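Local coordinates for hypothetical protein (Staphylococcus aureus subsp. aureus, PDB 1QYI) that is of unknown function but belongs to the haloacid dehalogenase (HAD) superfamily and is probably a hydrolase, possibly a phosphatase, at residues 19-24 with 179-184; 33-38 with 110-115; 207-212 with 245-250. All blocks are in the same frame, centred on the assembly; numbering follows the deposited sequence.

Overall arrangement
From the N terminus, strand 3-6 lies in the middle of the parallel sheet, and the chain leaves it to build a large helical region. Contact 1 closes the outer loop by setting 19-24 of helix 16-31 against 179-184 of helix 172-195. Contact 2 is nested inside that loop: 33-38, after the first helix, meets 110-115; the centres of contacts 1 and 2 are about 17 Å apart. Contact 3 follows in series once contact 1 has closed. It ties the connection 207-212, on the way back to the sheet, to helix 242-252. Contacts 1 and 2 lie within the helical region and touch through Val-180 and Tyr-35, whereas contact 3 joins the returning chain to the sheet-bearing part.

Contact 1 (19-24 with 179-184); sequences FDVSAL and EVYQEW
The Tyr-181 ring carries Val-21 CG1 on one face and has the backbone N of Ser-22 at its edge, near the ring plane, 3.5 Å from Tyr-181 CE2. Val-21 CG1 sits 3.7 Å from the Tyr-181 ring centroid and 27° off the ring normal, a CH-pi contact displaced toward the CD2/CE2 rim. On the Trp-184 indole, Leu-24 CD1 stands over one face, 4.0 Å from the centroid of the six-membered ring and only 6° off the normal. Leu-24 CB lies over the same face nearer the pyrrole part, 3.9 Å from Trp-184 NE1. The same Val-21 methyl also reaches the root of the indole: CG1, anti to the backbone N, enters between the two aromatic side chains, and Val-21 CG1 lies 3.3 Å from Trp-184 CB. Val-21 and Tyr-181 cross at about a right angle, as do Leu-24 and Trp-184. The two helix segments approach to 9.2 Å between axes at 128°, steeply inclined and nearer antiparallel than parallel. They belong to the helical region that follows strand 3-6, the first in the chain, a position consistent with a C1-type cap of a HAD protein. Trp-78 of helix 77-93 meets the Tyr-181 ring edge-to-face, and Lys-204 makes a cation-pi contact with Trp-184. The interface itself is apolar and buried, with charged groups directed elsewhere: Asp-20 pairs with Arg-17 and Arg-56, and Glu-179 with Lys-197 and Arg-200.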
loop_
_atom_site.group_PDB
_atom_site.type_symbol
_atom_site.label_atom_id
_atom_site.label_comp_id
_atom_site.label_asym_id
_atom_site.label_seq_id
_atom_site.Cartn_x
_atom_site.Cartn_y
_atom_site.Cartn_z
ATOM N N PHE A 19 -0.289 -6.857 0.147
ATOM C CA PHE A 19 -0.600 -7.794 1.224
ATOM C C PHE A 19 0.283 -9.046 1.096
ATOM O O PHE A 19 0.652 -9.666 2.102
ATOM C CB PHE A 19 -2.087 -8.166 1.175
ATOM C CG PHE A 19 -3.007 -6.975 1.045
ATOM C CD1 PHE A 19 -2.844 -5.854 1.861
ATOM C CD2 PHE A 19 -4.038 -6.976 0.110
ATOM C CE1 PHE A 19 -3.691 -4.757 1.746
ATOM C CE2 PHE A 19 -4.891 -5.882 -0.012
ATOM C CZ PHE A 19 -4.719 -4.767 0.809
ATOM N N ASP A 20 0.617 -9.408 -0.143
ATOM C CA ASP A 20 1.487 -10.547 -0.417
ATOM C C ASP A 20 2.862 -10.225 0.164
ATOM O O ASP A 20 3.359 -10.927 1.042
ATOM C CB ASP A 20 1.652 -10.759 -1.927
ATOM C CG ASP A 20 0.570 -11.616 -2.532
ATOM O OD1 ASP A 20 -0.482 -11.863 -1.884
ATOM O OD2 ASP A 20 0.780 -12.036 -3.690
ATOM N N VAL A 21 3.480 -9.159 -0.334
ATOM C CA VAL A 21 4.801 -8.789 0.150
ATOM C C VAL A 21 4.742 -8.645 1.668
ATOM O O VAL A 21 5.638 -9.109 2.371
ATOM C CB VAL A 21 5.311 -7.488 -0.488
ATOM C CG1 VAL A 21 6.671 -7.132 0.085
ATOM C CG2 VAL A 21 5.413 -7.675 -1.998
ATOM N N SER A 22 3.682 -8.028 2.181
ATOM C CA SER A 22 3.552 -7.879 3.619
ATOM C C SER A 22 3.671 -9.259 4.295
ATOM O O SER A 22 4.385 -9.409 5.301
ATOM C CB SER A 22 2.218 -7.219 3.967
ATOM O OG SER A 22 2.020 -7.186 5.380
ATOM N N ALA A 23 2.992 -10.265 3.737
ATOM C CA ALA A 23 3.046 -11.631 4.279
ATOM C C ALA A 23 4.458 -12.214 4.173
ATOM O O ALA A 23 4.979 -12.765 5.139
ATOM C CB ALA A 23 2.055 -12.537 3.542
ATOM N N LEU A 24 5.062 -12.100 2.992
ATOM C CA LEU A 24 6.420 -12.600 2.774
ATOM C C LEU A 24 7.411 -11.944 3.719
ATOM O O LEU A 24 8.403 -12.549 4.114
ATOM C CB LEU A 24 6.882 -12.333 1.342
ATOM C CG LEU A 24 6.376 -13.245 0.233
ATOM C CD1 LEU A 24 7.247 -13.028 -1.003
ATOM C CD2 LEU A 24 6.470 -14.698 0.687
ATOM N N GLU A 179 12.336 -2.166 5.796
ATOM C CA GLU A 179 13.362 -2.249 4.748
ATOM C C GLU A 179 13.244 -3.575 4.011
ATOM O O GLU A 179 13.459 -3.648 2.798
ATOM C CB GLU A 179 14.780 -2.104 5.328
ATOM C CG GLU A 179 15.015 -0.769 6.000
ATOM C CD GLU A 179 16.461 -0.525 6.385
ATOM O OE1 GLU A 179 17.208 -1.490 6.653
ATOM O OE2 GLU A 179 16.856 0.652 6.446
ATOM N N VAL A 180 12.879 -4.615 4.753
ATOM C CA VAL A 180 12.733 -5.945 4.179
ATOM C C VAL A 180 11.586 -5.947 3.189
ATOM O O VAL A 180 11.655 -6.592 2.144
ATOM C CB VAL A 180 12.437 -7.007 5.258
ATOM C CG1 VAL A 180 12.374 -8.380 4.621
ATOM C CG2 VAL A 180 13.501 -6.966 6.344
ATOM N N TYR A 181 10.526 -5.224 3.523
ATOM C CA TYR A 181 9.362 -5.162 2.644
ATOM C C TYR A 181 9.675 -4.401 1.348
ATOM O O TYR A 181 9.307 -4.827 0.239
ATOM C CB TYR A 181 8.198 -4.497 3.383
ATOM C CG TYR A 181 6.999 -4.196 2.515
ATOM C CD1 TYR A 181 6.990 -3.082 1.669
ATOM C CD2 TYR A 181 5.859 -5.005 2.555
ATOM C CE1 TYR A 181 5.886 -2.776 0.896
ATOM C CE2 TYR A 181 4.748 -4.707 1.783
ATOM C CZ TYR A 181 4.770 -3.591 0.958
ATOM O OH TYR A 181 3.678 -3.281 0.188
ATOM N N GLN A 182 10.374 -3.279 1.505
ATOM C CA GLN A 182 10.730 -2.439 0.374
ATOM C C GLN A 182 11.624 -3.168 -0.625
ATOM O O GLN A 182 11.468 -3.007 -1.839
ATOM C CB GLN A 182 11.388 -1.140 0.871
ATOM C CG GLN A 182 10.412 -0.208 1.590
ATOM C CD GLN A 182 9.343 0.362 0.665
ATOM O OE1 GLN A 182 9.584 1.345 -0.034
ATOM N NE2 GLN A 182 8.164 -0.265 0.642
ATOM N N GLU A 183 12.555 -3.979 -0.130
ATOM C CA GLU A 183 13.425 -4.709 -1.040
ATOM C C GLU A 183 12.592 -5.775 -1.742
ATOM O O GLU A 183 12.742 -6.017 -2.939
ATOM C CB GLU A 183 14.599 -5.350 -0.299
ATOM C CG GLU A 183 15.894 -5.126 -1.037
ATOM C CD GLU A 183 17.077 -5.850 -0.431
ATOM O OE1 GLU A 183 17.366 -5.631 0.765
ATOM O OE2 GLU A 183 17.722 -6.632 -1.160
ATOM N N TRP A 184 11.709 -6.404 -0.978
ATOM C CA TRP A 184 10.811 -7.412 -1.514
ATOM C C TRP A 184 10.010 -6.794 -2.664
ATOM O O TRP A 184 9.927 -7.355 -3.754
ATOM C CB TRP A 184 9.853 -7.871 -0.417
ATOM C CG TRP A 184 10.219 -9.179 0.253
ATOM C CD1 TRP A 184 10.125 -9.479 1.581
ATOM C CD2 TRP A 184 10.631 -10.383 -0.407
ATOM N NE1 TRP A 184 10.442 -10.806 1.785
ATOM C CE2 TRP A 184 10.745 -11.382 0.587
ATOM C CE3 TRP A 184 10.890 -10.719 -1.742
ATOM C CZ2 TRP A 184 11.127 -12.686 0.290
ATOM C CZ3 TRP A 184 11.270 -12.014 -2.038
ATOM C CH2 TRP A 184 11.375 -12.989 -1.019
#

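Contact 2 (33-38 with 110-115); sequences KCYLGL and PVELKL
Tyr-35 lays the CE1 edge of its ring against the carboxylate of Glu-112, with Tyr-35 CE1 3.1 Å from Glu-112 OE2. Ring and carboxylate planes are only 4° apart, which lets the polarised ring C-H face the carboxylate oxygen, probably a favourable electrostatic contact. The pair joins a loop after helix 16-31 to the short helix 111-115, both in the all-helical insertion that probably forms the cap of this HAD-like protein. Glu-112 comes to the ring on a chain extended beyond CG, with CG anti to the backbone N (chi1 168°). The carboxylate has a stronger partner in Arg-200, whose NE forms a salt bridge with OE2 and whose side chain also touches Tyr-35. A water also links the segments, donating to Cys-34 O and, at a long 3.3 Å, to Glu-112 OE2. Farther along the loop the contact becomes apolar. The Leu-36 CD2 methyl lies against both Leu-115 O (3.2 Å) and Leu-115 CD2 (3.8 Å), while Leu-115 CD1 lies 4.3 Å from Tyr-35 CB. Leu-176 of helix 172-195 packs on Glu-112 and Leu-115, and Ile-92 of helix 77-93 on Leu-36. The backbones are close here as well: Tyr-35 O and Leu-115 O, both acceptors, are neighbours without a bond between them. A second water bridges the two segments instead, donating to Leu-115 O and, at 2.9 Å, to Leu-36 O.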
loop_
_atom_site.group_PDB
_atom_site.type_symbol
_atom_site.label_atom_id
_atom_site.label_comp_id
_atom_site.label_asym_id
_atom_site.label_seq_id
_atom_site.Cartn_x
_atom_site.Cartn_y
_atom_site.Cartn_z
ATOM N N LYS A 33 17.652 -17.629 8.170
ATOM C CA LYS A 33 18.747 -17.710 9.116
ATOM C C LYS A 33 19.491 -16.372 9.178
ATOM O O LYS A 33 20.495 -16.239 9.884
ATOM C CB LYS A 33 19.691 -18.863 8.732
ATOM C CG LYS A 33 20.364 -19.572 9.924
ATOM C CD LYS A 33 19.806 -20.983 10.179
ATOM C CE LYS A 33 18.479 -20.990 10.942
ATOM N NZ LYS A 33 18.597 -21.105 12.435
ATOM N N CYS A 34 18.980 -15.377 8.452
ATOM C CA CYS A 34 19.559 -14.027 8.431
ATOM C C CYS A 34 18.973 -13.220 9.580
ATOM O O CYS A 34 19.497 -12.167 9.948
ATOM C CB CYS A 34 19.203 -13.304 7.133
ATOM S SG CYS A 34 20.541 -13.072 5.985
ATOM N N TYR A 35 17.873 -13.736 10.128
ATOM C CA TYR A 35 17.141 -13.105 11.224
ATOM C C TYR A 35 16.850 -14.125 12.328
ATOM O O TYR A 35 17.756 -14.507 13.067
ATOM C CB TYR A 35 15.840 -12.522 10.676
ATOM C CG TYR A 35 16.066 -11.593 9.501
ATOM C CD1 TYR A 35 16.798 -10.410 9.657
ATOM C CD2 TYR A 35 15.589 -11.913 8.225
ATOM C CE1 TYR A 35 17.052 -9.571 8.573
ATOM C CE2 TYR A 35 15.836 -11.080 7.129
ATOM C CZ TYR A 35 16.574 -9.910 7.317
ATOM O OH TYR A 35 16.868 -9.077 6.266
ATOM N N LEU A 36 15.603 -14.569 12.461
ATOM C CA LEU A 36 15.317 -15.560 13.490
ATOM C C LEU A 36 15.721 -16.974 13.057
ATOM O O LEU A 36 16.395 -17.689 13.797
ATOM C CB LEU A 36 13.841 -15.545 13.902
ATOM C CG LEU A 36 13.412 -14.518 14.953
ATOM C CD1 LEU A 36 12.006 -14.874 15.427
ATOM C CD2 LEU A 36 14.381 -14.518 16.133
ATOM N N GLY A 37 15.331 -17.373 11.850
ATOM C CA GLY A 37 15.680 -18.701 11.388
ATOM C C GLY A 37 15.050 -19.755 12.270
ATOM O O GLY A 37 15.725 -20.669 12.734
ATOM N N LEU A 38 13.745 -19.627 12.494
ATOM C CA LEU A 38 12.988 -20.551 13.328
ATOM C C LEU A 38 13.015 -21.974 12.782
ATOM O O LEU A 38 13.424 -22.904 13.478
ATOM C CB LEU A 38 11.539 -20.062 13.437
ATOM C CG LEU A 38 10.857 -19.889 14.799
ATOM C CD1 LEU A 38 11.664 -18.953 15.701
ATOM C CD2 LEU A 38 9.458 -19.327 14.574
ATOM N N PRO A 110 22.559 -4.160 16.931
ATOM C CA PRO A 110 21.300 -3.970 16.201
ATOM C C PRO A 110 20.369 -5.182 16.302
ATOM O O PRO A 110 20.830 -6.326 16.281
ATOM C CB PRO A 110 21.771 -3.696 14.774
ATOM C CG PRO A 110 23.037 -4.490 14.688
ATOM C CD PRO A 110 23.704 -4.205 16.003
ATOM N N VAL A 111 19.067 -4.918 16.424
ATOM C CA VAL A 111 18.056 -5.971 16.544
ATOM C C VAL A 111 18.152 -7.009 15.446
ATOM O O VAL A 111 17.859 -8.186 15.659
ATOM C CB VAL A 111 16.615 -5.401 16.532
ATOM C CG1 VAL A 111 16.274 -4.830 17.897
ATOM C CG2 VAL A 111 16.474 -4.333 15.453
ATOM N N GLU A 112 18.555 -6.573 14.265
ATOM C CA GLU A 112 18.695 -7.491 13.154
ATOM C C GLU A 112 19.664 -8.612 13.524
ATOM O O GLU A 112 19.404 -9.781 13.247
ATOM C CB GLU A 112 19.182 -6.729 11.926
ATOM C CG GLU A 112 19.632 -7.610 10.788
ATOM C CD GLU A 112 19.715 -6.851 9.488
ATOM O OE1 GLU A 112 20.267 -5.729 9.490
ATOM O OE2 GLU A 112 19.230 -7.382 8.468
ATOM N N LEU A 113 20.773 -8.262 14.166
ATOM C CA LEU A 113 21.756 -9.261 14.563
ATOM C C LEU A 113 21.366 -9.930 15.877
ATOM O O LEU A 113 21.733 -11.074 16.121
ATOM C CB LEU A 113 23.137 -8.617 14.694
ATOM C CG LEU A 113 23.685 -7.950 13.421
ATOM C CD1 LEU A 113 24.918 -7.150 13.776
ATOM C CD2 LEU A 113 24.010 -9.001 12.353
ATOM N N LYS A 114 20.626 -9.218 16.723
ATOM C CA LYS A 114 20.197 -9.781 17.995
ATOM C C LYS A 114 19.113 -10.834 17.772
ATOM O O LYS A 114 18.881 -11.698 18.626
ATOM C CB LYS A 114 19.682 -8.686 18.935
ATOM C CG LYS A 114 20.783 -7.732 19.404
ATOM C CD LYS A 114 20.346 -6.839 20.561
ATOM C CE LYS A 114 19.172 -5.941 20.197
ATOM N NZ LYS A 114 18.771 -5.099 21.369
ATOM N N LEU A 115 18.452 -10.772 16.621
ATOM C CA LEU A 115 17.416 -11.748 16.313
ATOM C C LEU A 115 18.089 -13.095 16.052
ATOM O O LEU A 115 17.542 -14.152 16.374
ATOM C CB LEU A 115 16.607 -11.312 15.080
ATOM C CG LEU A 115 15.551 -10.202 15.259
ATOM C CD1 LEU A 115 15.023 -9.758 13.901
ATOM C CD2 LEU A 115 14.405 -10.707 16.130
HETATM O O HOH W 1 20.440 -10.412 8.351
HETATM O O HOH W 2 17.362 -16.668 16.373
#

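Contact 3 (207-212 with 245-250); sequences YIYQEI and TVVPFE
Ile-208 and Val-247 cross at about a right angle, with the Ile-208 CD1 methyl against Val-247 CB at 3.7 Å. Beside them Ile-208 runs obliquely to the Pro-248 ring, and its CG1 lies 3.5 Å from Pro-248 CG. CG1 stands anti to the backbone N (chi1 -173°), on the side where the proline ring lies. Tyr-209 points its CB away from the helix, yet its ring swings back, and CE1 comes within 3.4 Å of Val-247 CG1, which approaches obliquely. Ile-208 CG2 covers one face of this ring, so the two neighbours on the loop pack on each other as well as on Val-247. Pro-248 has no N-H to give to the preceding turn, and the helix is kinked there. Leu-190 of helix 172-195 touches both Tyr-209 and Val-247, and Tyr-185 of the same helix reaches Ile-208. Helix 242-252 follows strand 233-237 of the parallel sheet, whereas 207-212 is part of the connection returning from the helical region. The apolar contact therefore lies where the two parts of the chain meet, an arrangement consistent with the cap-core junction of a HAD-type Rossmannoid fold.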
loop_
_atom_site.group_PDB
_atom_site.type_symbol
_atom_site.label_atom_id
_atom_site.label_comp_id
_atom_site.label_asym_id
_atom_site.label_seq_id
_atom_site.Cartn_x
_atom_site.Cartn_y
_atom_site.Cartn_z
ATOM N N TYR A 207 8.501 -7.484 -6.768
ATOM C CA TYR A 207 7.146 -7.800 -7.174
ATOM C C TYR A 207 6.428 -6.588 -7.743
ATOM O O TYR A 207 5.220 -6.627 -7.981
ATOM C CB TYR A 207 6.377 -8.380 -5.986
ATOM C CG TYR A 207 6.864 -9.762 -5.624
ATOM C CD1 TYR A 207 6.461 -10.876 -6.364
ATOM C CD2 TYR A 207 7.786 -9.949 -4.602
ATOM C CE1 TYR A 207 6.970 -12.143 -6.098
ATOM C CE2 TYR A 207 8.302 -11.215 -4.331
ATOM C CZ TYR A 207 7.886 -12.303 -5.087
ATOM O OH TYR A 207 8.403 -13.550 -4.838
ATOM N N ILE A 208 7.165 -5.501 -7.943
ATOM C CA ILE A 208 6.567 -4.305 -8.517
ATOM C C ILE A 208 6.396 -4.624 -9.992
ATOM O O ILE A 208 5.533 -4.070 -10.668
ATOM C CB ILE A 208 7.486 -3.058 -8.345
ATOM C CG1 ILE A 208 6.741 -1.808 -8.793
ATOM C CG2 ILE A 208 8.764 -3.203 -9.185
ATOM C CD1 ILE A 208 7.490 -0.534 -8.478
ATOM N N TYR A 209 7.226 -5.543 -10.475
ATOM C CA TYR A 209 7.177 -5.977 -11.863
ATOM C C TYR A 209 6.154 -7.094 -12.083
ATOM O O TYR A 209 5.872 -7.456 -13.216
ATOM C CB TYR A 209 8.559 -6.448 -12.300
ATOM C CG TYR A 209 9.597 -5.369 -12.276
ATOM C CD1 TYR A 209 9.660 -4.408 -13.283
ATOM C CD2 TYR A 209 10.563 -5.339 -11.271
ATOM C CE1 TYR A 209 10.677 -3.453 -13.294
ATOM C CE2 TYR A 209 11.574 -4.388 -11.269
ATOM C CZ TYR A 209 11.633 -3.449 -12.285
ATOM O OH TYR A 209 12.664 -2.524 -12.300
ATOM N N GLN A 210 5.604 -7.642 -11.006
ATOM C CA GLN A 210 4.617 -8.708 -11.143
ATOM C C GLN A 210 3.344 -8.269 -10.455
ATOM O O GLN A 210 2.723 -9.032 -9.712
ATOM C CB GLN A 210 5.114 -10.005 -10.504
ATOM C CG GLN A 210 6.583 -10.273 -10.759
ATOM C CD GLN A 210 6.995 -11.669 -10.376
ATOM O OE1 GLN A 210 8.181 -11.972 -10.303
ATOM N NE2 GLN A 210 6.015 -12.538 -10.147
ATOM N N GLU A 211 2.964 -7.023 -10.709
ATOM C CA GLU A 211 1.774 -6.431 -10.119
ATOM C C GLU A 211 0.513 -7.131 -10.653
ATOM O O GLU A 211 0.449 -7.554 -11.811
ATOM C CB GLU A 211 1.762 -4.929 -10.442
ATOM C CG GLU A 211 0.979 -4.053 -9.470
ATOM C CD GLU A 211 1.744 -3.718 -8.182
ATOM O OE1 GLU A 211 2.871 -3.190 -8.256
ATOM O OE2 GLU A 211 1.211 -3.970 -7.085
ATOM N N ILE A 212 -0.478 -7.267 -9.778
ATOM C CA ILE A 212 -1.754 -7.902 -10.099
ATOM C C ILE A 212 -2.608 -6.997 -11.003
ATOM O O ILE A 212 -3.035 -5.915 -10.604
ATOM C CB ILE A 212 -2.548 -8.231 -8.810
ATOM C CG1 ILE A 212 -1.759 -7.819 -7.567
ATOM C CG2 ILE A 212 -2.784 -9.722 -8.725
ATOM C CD1 ILE A 212 -1.434 -6.310 -7.435
ATOM N N THR A 245 4.394 3.802 -9.407
ATOM C CA THR A 245 3.462 4.163 -10.472
ATOM C C THR A 245 4.133 3.985 -11.840
ATOM O O THR A 245 3.649 3.243 -12.699
ATOM C CB THR A 245 3.017 5.636 -10.345
ATOM O OG1 THR A 245 2.702 5.915 -8.977
ATOM C CG2 THR A 245 1.800 5.906 -11.208
ATOM N N VAL A 246 5.252 4.674 -12.038
ATOM C CA VAL A 246 5.977 4.597 -13.303
ATOM C C VAL A 246 6.454 3.180 -13.669
ATOM O O VAL A 246 6.064 2.654 -14.709
ATOM C CB VAL A 246 7.179 5.574 -13.313
ATOM C CG1 VAL A 246 8.138 5.232 -14.446
ATOM C CG2 VAL A 246 6.666 6.993 -13.494
ATOM N N VAL A 247 7.282 2.569 -12.821
ATOM C CA VAL A 247 7.814 1.240 -13.083
ATOM C C VAL A 247 6.759 0.231 -13.515
ATOM O O VAL A 247 6.909 -0.423 -14.547
ATOM C CB VAL A 247 8.562 0.695 -11.851
ATOM C CG1 VAL A 247 9.137 -0.680 -12.140
ATOM C CG2 VAL A 247 9.673 1.659 -11.462
ATOM N N PRO A 248 5.674 0.092 -12.740
ATOM C CA PRO A 248 4.629 -0.868 -13.114
ATOM C C PRO A 248 4.047 -0.566 -14.499
ATOM O O PRO A 248 4.029 -1.429 -15.375
ATOM C CB PRO A 248 3.592 -0.708 -12.004
ATOM C CG PRO A 248 4.412 -0.232 -10.831
ATOM C CD PRO A 248 5.356 0.749 -11.461
ATOM N N PHE A 249 3.580 0.664 -14.691
ATOM C CA PHE A 249 3.000 1.065 -15.969
ATOM C C PHE A 249 3.991 0.909 -17.113
ATOM O O PHE A 249 3.623 0.546 -18.232
ATOM C CB PHE A 249 2.493 2.514 -15.907
ATOM C CG PHE A 249 1.071 2.640 -15.416
ATOM C CD1 PHE A 249 0.683 2.079 -14.203
ATOM C CD2 PHE A 249 0.120 3.325 -16.164
ATOM C CE1 PHE A 249 -0.630 2.198 -13.744
ATOM C CE2 PHE A 249 -1.196 3.448 -15.709
ATOM C CZ PHE A 249 -1.565 2.881 -14.494
ATOM N N GLU A 250 5.251 1.186 -16.817
ATOM C CA GLU A 250 6.331 1.076 -17.783
ATOM C C GLU A 250 6.462 -0.380 -18.233
ATOM O O GLU A 250 6.331 -0.681 -19.417
ATOM C CB GLU A 250 7.614 1.583 -17.117
ATOM C CG GLU A 250 8.903 1.026 -17.658
ATOM C CD GLU A 250 9.010 1.152 -19.148
ATOM O OE1 GLU A 250 8.795 2.269 -19.662
ATOM O OE2 GLU A 250 9.313 0.132 -19.801
#